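Local coordinates for protein FMN-dependent nitronate monooxygenase (Shewanella oneidensis, PDB 5LSM) that probably oxidises nitronates such as propionate 3-nitronate with molecular oxygen, using bound FMN as its cofactor, and so takes part in detoxification, at residues T156-E159 / E160-L164; F198-L201 / P202-A206; F186-D190 / L191-L195. All coordinates share one frame; numbering follows the deposited sequence.

Interaction 1 of 3, residues T156-E159 / E160-L164; sequences TTVE and EALWL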
loop_
_atom_site.group_PDB
_atom_site.type_symbol
_atom_site.label_atom_id
_atom_site.label_comp_id
_atom_site.label_asym_id
_atom_site.label_seq_id
_atom_site.Cartn_x
_atom_site.Cartn_y
_atom_site.Cartn_z
ATOM N N THR A 156 -4.862 1.389 -11.719
ATOM C CA THR A 156 -4.507 1.659 -10.316
ATOM C C THR A 156 -5.694 2.006 -9.431
ATOM O O THR A 156 -5.516 2.272 -8.242
ATOM C CB THR A 156 -3.482 2.803 -10.172
ATOM O OG1 THR A 156 -4.074 4.054 -10.572
ATOM C CG2 THR A 156 -2.217 2.509 -10.983
ATOM N N THR A 157 -6.893 2.007 -10.004
ATOM C CA THR A 157 -8.117 2.164 -9.243
ATOM C C THR A 157 -9.223 1.331 -9.908
ATOM O O THR A 157 -9.081 0.887 -11.047
ATOM C CB THR A 157 -8.593 3.632 -9.238
ATOM O OG1 THR A 157 -8.841 4.057 -10.590
ATOM C CG2 THR A 157 -7.575 4.551 -8.581
ATOM N N VAL A 158 -10.364 1.240 -9.234
ATOM C CA VAL A 158 -11.546 0.623 -9.793
ATOM C C VAL A 158 -12.120 1.385 -10.986
ATOM O O VAL A 158 -12.592 0.768 -11.941
ATOM C CB VAL A 158 -12.640 0.423 -8.716
ATOM C CG1 VAL A 158 -13.913 -0.117 -9.345
ATOM C CG2 VAL A 158 -12.141 -0.548 -7.659
ATOM N N GLU A 159 -12.085 2.712 -10.945
ATOM C CA GLU A 159 -12.584 3.506 -12.074
ATOM C C GLU A 159 -11.765 3.243 -13.327
ATOM O O GLU A 159 -12.324 3.085 -14.406
ATOM C CB GLU A 159 -12.540 4.991 -11.771
ATOM C CG GLU A 159 -13.679 5.467 -10.894
ATOM C CD GLU A 159 -13.444 5.218 -9.413
ATOM O OE1 GLU A 159 -12.257 5.116 -8.981
ATOM O OE2 GLU A 159 -14.464 5.136 -8.681
ATOM N N GLU A 160 -10.439 3.204 -13.171
ATOM C CA GLU A 160 -9.542 2.928 -14.282
ATOM C C GLU A 160 -9.814 1.536 -14.856
ATOM O O GLU A 160 -9.855 1.357 -16.068
ATOM C CB GLU A 160 -8.070 3.080 -13.849
ATOM C CG GLU A 160 -7.570 4.523 -13.952
ATOM C CD GLU A 160 -6.230 4.785 -13.268
ATOM O OE1 GLU A 160 -5.570 3.824 -12.836
ATOM O OE2 GLU A 160 -5.841 5.978 -13.156
ATOM N N ALA A 161 -10.077 0.569 -13.985
ATOM C CA ALA A 161 -10.358 -0.781 -14.443
ATOM C C ALA A 161 -11.656 -0.820 -15.288
ATOM O O ALA A 161 -11.734 -1.521 -16.299
ATOM C CB ALA A 161 -10.455 -1.721 -13.258
ATOM N N LEU A 162 -12.654 -0.042 -14.880
ATOM C CA LEU A 162 -13.915 -0.002 -15.585
ATOM C C LEU A 162 -13.757 0.709 -16.924
ATOM O O LEU A 162 -14.445 0.380 -17.901
ATOM C CB LEU A 162 -14.975 0.696 -14.743
ATOM C CG LEU A 162 -15.474 -0.114 -13.545
ATOM C CD1 LEU A 162 -16.099 0.778 -12.485
ATOM C CD2 LEU A 162 -16.463 -1.167 -13.998
ATOM N N TRP A 163 -12.871 1.696 -16.961
ATOM C CA TRP A 163 -12.585 2.407 -18.197
ATOM C C TRP A 163 -11.923 1.465 -19.190
ATOM O O TRP A 163 -12.249 1.479 -20.363
ATOM C CB TRP A 163 -11.674 3.604 -17.946
ATOM C CG TRP A 163 -11.479 4.461 -19.177
ATOM C CD1 TRP A 163 -12.317 5.427 -19.631
ATOM C CD2 TRP A 163 -10.380 4.423 -20.095
ATOM N NE1 TRP A 163 -11.813 5.994 -20.766
ATOM C CE2 TRP A 163 -10.620 5.402 -21.071
ATOM C CE3 TRP A 163 -9.228 3.647 -20.195
ATOM C CZ2 TRP A 163 -9.739 5.649 -22.117
ATOM C CZ3 TRP A 163 -8.342 3.894 -21.239
ATOM C CH2 TRP A 163 -8.610 4.879 -22.190
ATOM N N LEU A 164 -10.991 0.651 -18.705
ATOM C CA LEU A 164 -10.291 -0.297 -19.548
ATOM C C LEU A 164 -11.211 -1.413 -20.096
ATOM O O LEU A 164 -11.141 -1.766 -21.275
ATOM C CB LEU A 164 -9.115 -0.900 -18.792
ATOM C CG LEU A 164 -8.028 0.102 -18.435
ATOM C CD1 LEU A 164 -7.018 -0.506 -17.477
ATOM C CD2 LEU A 164 -7.332 0.590 -19.689
#

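Interaction 2 of 3, residues F198-L201 / P202-A206; sequences FSLL and PQIIA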
loop_
_atom_site.group_PDB
_atom_site.type_symbol
_atom_site.label_atom_id
_atom_site.label_comp_id
_atom_site.label_asym_id
_atom_site.label_seq_id
_atom_site.Cartn_x
_atom_site.Cartn_y
_atom_site.Cartn_z
ATOM N N PHE A 198 -3.337 -5.449 -1.682
ATOM C CA PHE A 198 -4.222 -6.268 -0.871
ATOM C C PHE A 198 -5.661 -5.802 -0.974
ATOM O O PHE A 198 -6.586 -6.587 -0.804
ATOM C CB PHE A 198 -3.789 -6.223 0.596
ATOM C CG PHE A 198 -4.199 -7.418 1.375
ATOM C CD1 PHE A 198 -3.580 -8.649 1.158
ATOM C CD2 PHE A 198 -5.183 -7.328 2.341
ATOM C CE1 PHE A 198 -3.963 -9.762 1.874
ATOM C CE2 PHE A 198 -5.552 -8.436 3.073
ATOM C CZ PHE A 198 -4.957 -9.655 2.827
ATOM N N SER A 199 -5.832 -4.502 -1.189
ATOM C CA SER A 199 -7.151 -3.908 -1.328
ATOM C C SER A 199 -7.572 -3.645 -2.779
ATOM O O SER A 199 -8.749 -3.691 -3.081
ATOM C CB SER A 199 -7.203 -2.622 -0.513
ATOM O OG SER A 199 -7.159 -2.943 0.866
ATOM N N LEU A 200 -6.618 -3.314 -3.656
ATOM C CA LEU A 200 -6.920 -3.037 -5.071
ATOM C C LEU A 200 -7.431 -4.282 -5.794
ATOM O O LEU A 200 -8.461 -4.241 -6.501
ATOM C CB LEU A 200 -5.669 -2.534 -5.790
ATOM C CG LEU A 200 -5.870 -2.118 -7.252
ATOM C CD1 LEU A 200 -6.885 -0.979 -7.345
ATOM C CD2 LEU A 200 -4.537 -1.717 -7.878
ATOM N N LEU A 201 -6.713 -5.385 -5.601
ATOM C CA LEU A 201 -6.987 -6.630 -6.301
ATOM C C LEU A 201 -8.429 -7.123 -6.129
ATOM O O LEU A 201 -9.148 -7.250 -7.126
ATOM C CB LEU A 201 -5.998 -7.705 -5.872
ATOM C CG LEU A 201 -6.039 -9.002 -6.663
ATOM C CD1 LEU A 201 -5.731 -8.709 -8.124
ATOM C CD2 LEU A 201 -5.028 -10.001 -6.086
ATOM N N PRO A 202 -8.871 -7.382 -4.871
ATOM C CA PRO A 202 -10.234 -7.922 -4.706
ATOM C C PRO A 202 -11.323 -6.931 -5.093
ATOM O O PRO A 202 -12.400 -7.353 -5.562
ATOM C CB PRO A 202 -10.318 -8.266 -3.222
ATOM C CG PRO A 202 -9.216 -7.513 -2.570
ATOM C CD PRO A 202 -8.135 -7.356 -3.593
ATOM N N GLN A 203 -11.040 -5.631 -4.980
ATOM C CA GLN A 203 -12.020 -4.644 -5.382
ATOM C C GLN A 203 -12.113 -4.493 -6.893
ATOM O O GLN A 203 -13.210 -4.416 -7.421
ATOM C CB GLN A 203 -11.794 -3.318 -4.678
ATOM C CG GLN A 203 -12.212 -3.386 -3.206
ATOM C CD GLN A 203 -11.911 -2.110 -2.444
ATOM O OE1 GLN A 203 -12.796 -1.274 -2.223
ATOM N NE2 GLN A 203 -10.660 -1.952 -2.038
ATOM N N ILE A 204 -10.992 -4.590 -7.604
ATOM C CA ILE A 204 -11.064 -4.654 -9.060
ATOM C C ILE A 204 -11.770 -5.917 -9.557
ATOM O O ILE A 204 -12.569 -5.843 -10.478
ATOM C CB ILE A 204 -9.687 -4.489 -9.753
ATOM C CG1 ILE A 204 -9.258 -3.019 -9.743
ATOM C CG2 ILE A 204 -9.771 -4.930 -11.211
ATOM C CD1 ILE A 204 -7.853 -2.773 -10.269
ATOM N N ILE A 205 -11.462 -7.071 -8.977
ATOM C CA ILE A 205 -12.078 -8.333 -9.412
ATOM C C ILE A 205 -13.594 -8.289 -9.194
ATOM O O ILE A 205 -14.347 -8.781 -10.019
ATOM C CB ILE A 205 -11.476 -9.557 -8.673
ATOM C CG1 ILE A 205 -10.103 -9.909 -9.242
ATOM C CG2 ILE A 205 -12.392 -10.779 -8.757
ATOM C CD1 ILE A 205 -9.243 -10.687 -8.267
ATOM N N ALA A 206 -14.033 -7.665 -8.099
ATOM C CA ALA A 206 -15.468 -7.530 -7.798
ATOM C C ALA A 206 -16.190 -6.692 -8.837
ATOM O O ALA A 206 -17.379 -6.870 -9.078
ATOM C CB ALA A 206 -15.673 -6.925 -6.410
#

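Interaction 3 of 3, residues F186-D190 / L191-L195; sequences FLSED and LTEQL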
loop_
_atom_site.group_PDB
_atom_site.type_symbol
_atom_site.label_atom_id
_atom_site.label_comp_id
_atom_site.label_asym_id
_atom_site.label_seq_id
_atom_site.Cartn_x
_atom_site.Cartn_y
_atom_site.Cartn_z
ATOM N N PHE A 186 -4.045 7.110 -14.912
ATOM C CA PHE A 186 -4.365 7.924 -16.070
ATOM C C PHE A 186 -5.683 8.657 -15.973
ATOM O O PHE A 186 -5.909 9.532 -16.761
ATOM C CB PHE A 186 -4.337 7.081 -17.350
ATOM C CG PHE A 186 -5.287 5.915 -17.330
ATOM C CD1 PHE A 186 -6.608 6.069 -17.745
ATOM C CD2 PHE A 186 -4.865 4.667 -16.888
ATOM C CE1 PHE A 186 -7.489 5.007 -17.704
ATOM C CE2 PHE A 186 -5.753 3.598 -16.830
ATOM C CZ PHE A 186 -7.061 3.769 -17.245
ATOM N N LEU A 187 -6.563 8.297 -15.037
ATOM C CA LEU A 187 -7.782 9.080 -14.813
ATOM C C LEU A 187 -7.591 10.232 -13.825
ATOM O O LEU A 187 -8.318 11.217 -13.883
ATOM C CB LEU A 187 -8.961 8.187 -14.396
ATOM C CG LEU A 187 -9.531 7.244 -15.483
ATOM C CD1 LEU A 187 -10.843 6.617 -15.046
ATOM C CD2 LEU A 187 -9.738 7.956 -16.803
ATOM N N SER A 188 -6.551 10.186 -13.006
ATOM C CA SER A 188 -6.381 11.204 -11.967
ATOM C C SER A 188 -4.937 11.360 -11.522
ATOM O O SER A 188 -4.210 10.381 -11.397
ATOM C CB SER A 188 -7.249 10.853 -10.760
ATOM O OG SER A 188 -6.959 11.682 -9.646
ATOM N N GLU A 189 -4.543 12.587 -11.211
ATOM C CA GLU A 189 -3.196 12.853 -10.695
ATOM C C GLU A 189 -3.097 12.639 -9.175
ATOM O O GLU A 189 -2.014 12.550 -8.624
ATOM C CB GLU A 189 -2.769 14.275 -11.052
ATOM C CG GLU A 189 -2.878 14.587 -12.537
ATOM C CD GLU A 189 -1.694 15.374 -13.080
ATOM O OE1 GLU A 189 -1.523 15.392 -14.318
ATOM O OE2 GLU A 189 -0.945 15.984 -12.278
ATOM N N ASP A 190 -4.239 12.534 -8.514
ATOM C CA ASP A 190 -4.290 12.384 -7.061
ATOM C C ASP A 190 -3.829 10.984 -6.620
ATOM O O ASP A 190 -4.544 10.002 -6.792
ATOM C CB ASP A 190 -5.724 12.648 -6.600
ATOM C CG ASP A 190 -5.869 12.686 -5.094
ATOM O OD1 ASP A 190 -4.917 12.320 -4.347
ATOM O OD2 ASP A 190 -6.975 13.067 -4.660
ATOM N N LEU A 191 -2.651 10.915 -6.012
ATOM C CA LEU A 191 -2.088 9.649 -5.542
ATOM C C LEU A 191 -2.831 9.002 -4.359
ATOM O O LEU A 191 -2.757 7.790 -4.182
ATOM C CB LEU A 191 -0.602 9.813 -5.202
ATOM C CG LEU A 191 0.349 10.136 -6.372
ATOM C CD1 LEU A 191 1.784 10.236 -5.861
ATOM C CD2 LEU A 191 0.260 9.106 -7.487
ATOM N N THR A 192 -3.590 9.780 -3.592
ATOM C CA THR A 192 -4.378 9.213 -2.490
ATOM C C THR A 192 -5.576 8.376 -2.969
ATOM O O THR A 192 -6.276 7.762 -2.165
ATOM C CB THR A 192 -4.915 10.316 -1.544
ATOM O OG1 THR A 192 -5.934 11.083 -2.208
ATOM C CG2 THR A 192 -3.766 11.235 -1.064
ATOM N N GLU A 193 -5.847 8.383 -4.271
ATOM C CA GLU A 193 -6.880 7.509 -4.829
ATOM C C GLU A 193 -6.390 6.074 -5.035
ATOM O O GLU A 193 -7.195 5.137 -5.122
ATOM C CB GLU A 193 -7.425 8.092 -6.127
ATOM C CG GLU A 193 -8.066 9.440 -5.897
ATOM C CD GLU A 193 -9.262 9.701 -6.771
ATOM O OE1 GLU A 193 -9.184 9.432 -7.992
ATOM O OE2 GLU A 193 -10.252 10.251 -6.245
ATOM N N GLN A 194 -5.075 5.898 -5.023
ATOM C CA GLN A 194 -4.469 4.610 -5.307
ATOM C C GLN A 194 -4.331 3.755 -4.049
ATOM O O GLN A 194 -4.325 4.264 -2.931
ATOM C CB GLN A 194 -3.120 4.808 -5.977
ATOM C CG GLN A 194 -3.247 5.437 -7.358
ATOM C CD GLN A 194 -1.920 5.528 -8.082
ATOM O OE1 GLN A 194 -1.010 4.722 -7.860
ATOM N NE2 GLN A 194 -1.792 6.526 -8.941
ATOM N N LEU A 195 -4.288 2.440 -4.256
ATOM C CA LEU A 195 -4.437 1.474 -3.189
ATOM C C LEU A 195 -3.273 0.512 -3.206
ATOM O O LEU A 195 -2.661 0.265 -4.256
ATOM C CB LEU A 195 -5.715 0.657 -3.383
ATOM C CG LEU A 195 -7.093 1.301 -3.558
ATOM C CD1 LEU A 195 -8.165 0.256 -3.253
ATOM C CD2 LEU A 195 -7.273 2.501 -2.659
#

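Interaction 1 of 3, residues T156-E159 / E160-L164
Glu160 reaches back from the first turn of its helix to Thr156, four residues earlier, and its carboxylate oxygen OE1 takes two donors from that one residue. The backbone N of Thr156 lies 2.8 Å from Glu160 OE1 and meets it nearly head-on, in line with the C-O bond. The hydroxyl comes from another direction: Thr156 OG1 donates to Glu160 OE1 at 2.7 Å, on the syn side and 29° out of the carboxylate plane. With CG anti to its carbonyl carbon (chi1 -86°) and the chain extended beyond, the Glu160 side chain runs back past Thr157 to this position. The other oxygen, OE2, accepts from the backbone N atoms of Phe186 and Leu187, so both ends of this buried carboxylate are gripped by donors, an environment consistent with a charged group. Between these residues Thr157 is the N-cap: its OG1 accepts from Glu160 N at 3.2 Å in a nearly straight bond, while CB of Glu160 lies against the same oxygen. This turn leads from strand 150-155 into helix 158-166, in a beta-alpha-beta unit of the TIM barrel; Ala161 packs on Ile172 of the next strand and on Ile204 of helix 197-207. Val158 and Leu162 stand side by side one turn apart and point the same way; CG1 of Val158 touches CD1 of Leu162 at 3.9 Å, and the Leu162 branch also covers Val158 O, which accepts from Leu162 N at 3.0 Å. Glu159 joins the next turn through its backbone, O accepting from Trp163 N at 3.0 Å. Its side chain bends at chi2 (82°), so the carboxylate folds back towards the start of the helix; the residue also packs on Gln263 of the second subunit.

Interaction 2 of 3, residues F198-L201 / P202-A206
The flat amide of Gln203 meets the carbonyl of Ser199 one turn back: NE2 donates to Ser199 O at 2.8 Å, with the oxygen close to the amide plane but the nitrogen standing 48° out of the carbonyl plane of Ser199, above it. CB and CG of Gln203 also lie against that oxygen, and NE2 has a second acceptor in Gln326 O of the second subunit, so two bonds fix how the amide is turned. The puckered Pro202 ring presents CG and CD to Phe198 O, with CG 3.3 Å from Phe198 O. Because proline N carries no hydrogen, the helix is kinked here. Regular backbone bonds follow from Ile204 N to Leu200 O and from Ile205 N to Leu201 O. Leu200 and Ile204 run alongside each other, their CD1 atoms 3.6 Å apart, and Leu201 and Ile205 form a second such pair. In the TIM barrel these apolar side chains face the sheet: Leu201, Ile204 and Ile205 pack on Val212 of strand 212-215, Leu200 and Ile204 on Ala174 of strand 171-175, and Ile204 also on Ala161 of helix 158-166.

Interaction 3 of 3, residues F186-D190 / L191-L195
From Asp190 the chain turns directly into a short 3-10 segment, 191-193, and Glu193 N bonds back to Asp190 O at 3.3 Å. The donor sits well above the carbonyl plane. Gln194 N then bonds to Leu191 O in the same three-residue spacing. Just before, an ST turn shapes the chain: Ser188 OG, anti to its own backbone N, accepts from Asp190 N at 3.1 Å. The whole is a loop running from strand 181-182, part of a small antiparallel sheet, to helix 197-207 of the TIM barrel, on the side where the second subunit docks. Across the contact the main polar grip is that of Asp190 on Thr192, two residues on, in an Asx turn. Asp190 OD1 accepts from Thr192 N at 3.0 Å and from Thr192 OG1 at 2.7 Å, both donors approaching from the same face of the carboxylate. The hydroxyl comes on the syn side, 33° out of the plane, and the amide from above it. The chi1 of 70° sets Thr192 OG1 between its own backbone N and carbonyl carbon, from where it reaches the same oxygen as the amide. Thr192 OG1 is also hydrogen-bonded to His264 NE2 of the second subunit, and that histidine packs against Asp190 and Glu193 as well. Gln194 turns its OE1 to Arg183 NE, and its backbone O is bonded to Gln326 of the second subunit. Glu193 bends at chi2 and brings OE1 to 3.6 Å from Ser188 OG. Its carboxylate lies only 13° from parallel with that of Asp190, and Asp190 OD2 stands 4.6 Å from Glu193 OE2.

How the interactions relate
Interactions 1 and 2 lie on adjacent barrel helices, 158-166 and 197-207, with centres about 11 Å apart; CD1 of Leu200 packs 3.6 Å from Thr156 O, and Ile204 CG2 lies 3.9 Å from Ala161 CB. Interaction 3 is on the loop leading into the second helix, and interaction 1 holds its start: Glu160 OE2 is 2.8 Å from Phe186 N, a probable hydrogen bond, while the rings of Trp163 and Phe186 meet. At its other end Leu195 CD1 packs 3.5 Å from Gln203 NE2 of interaction 2. Thr156, about 8 Å from the bound FMN, lies nearer to it than Leu200 or Gln194, and it touches Gln175, an FMN-binding residue.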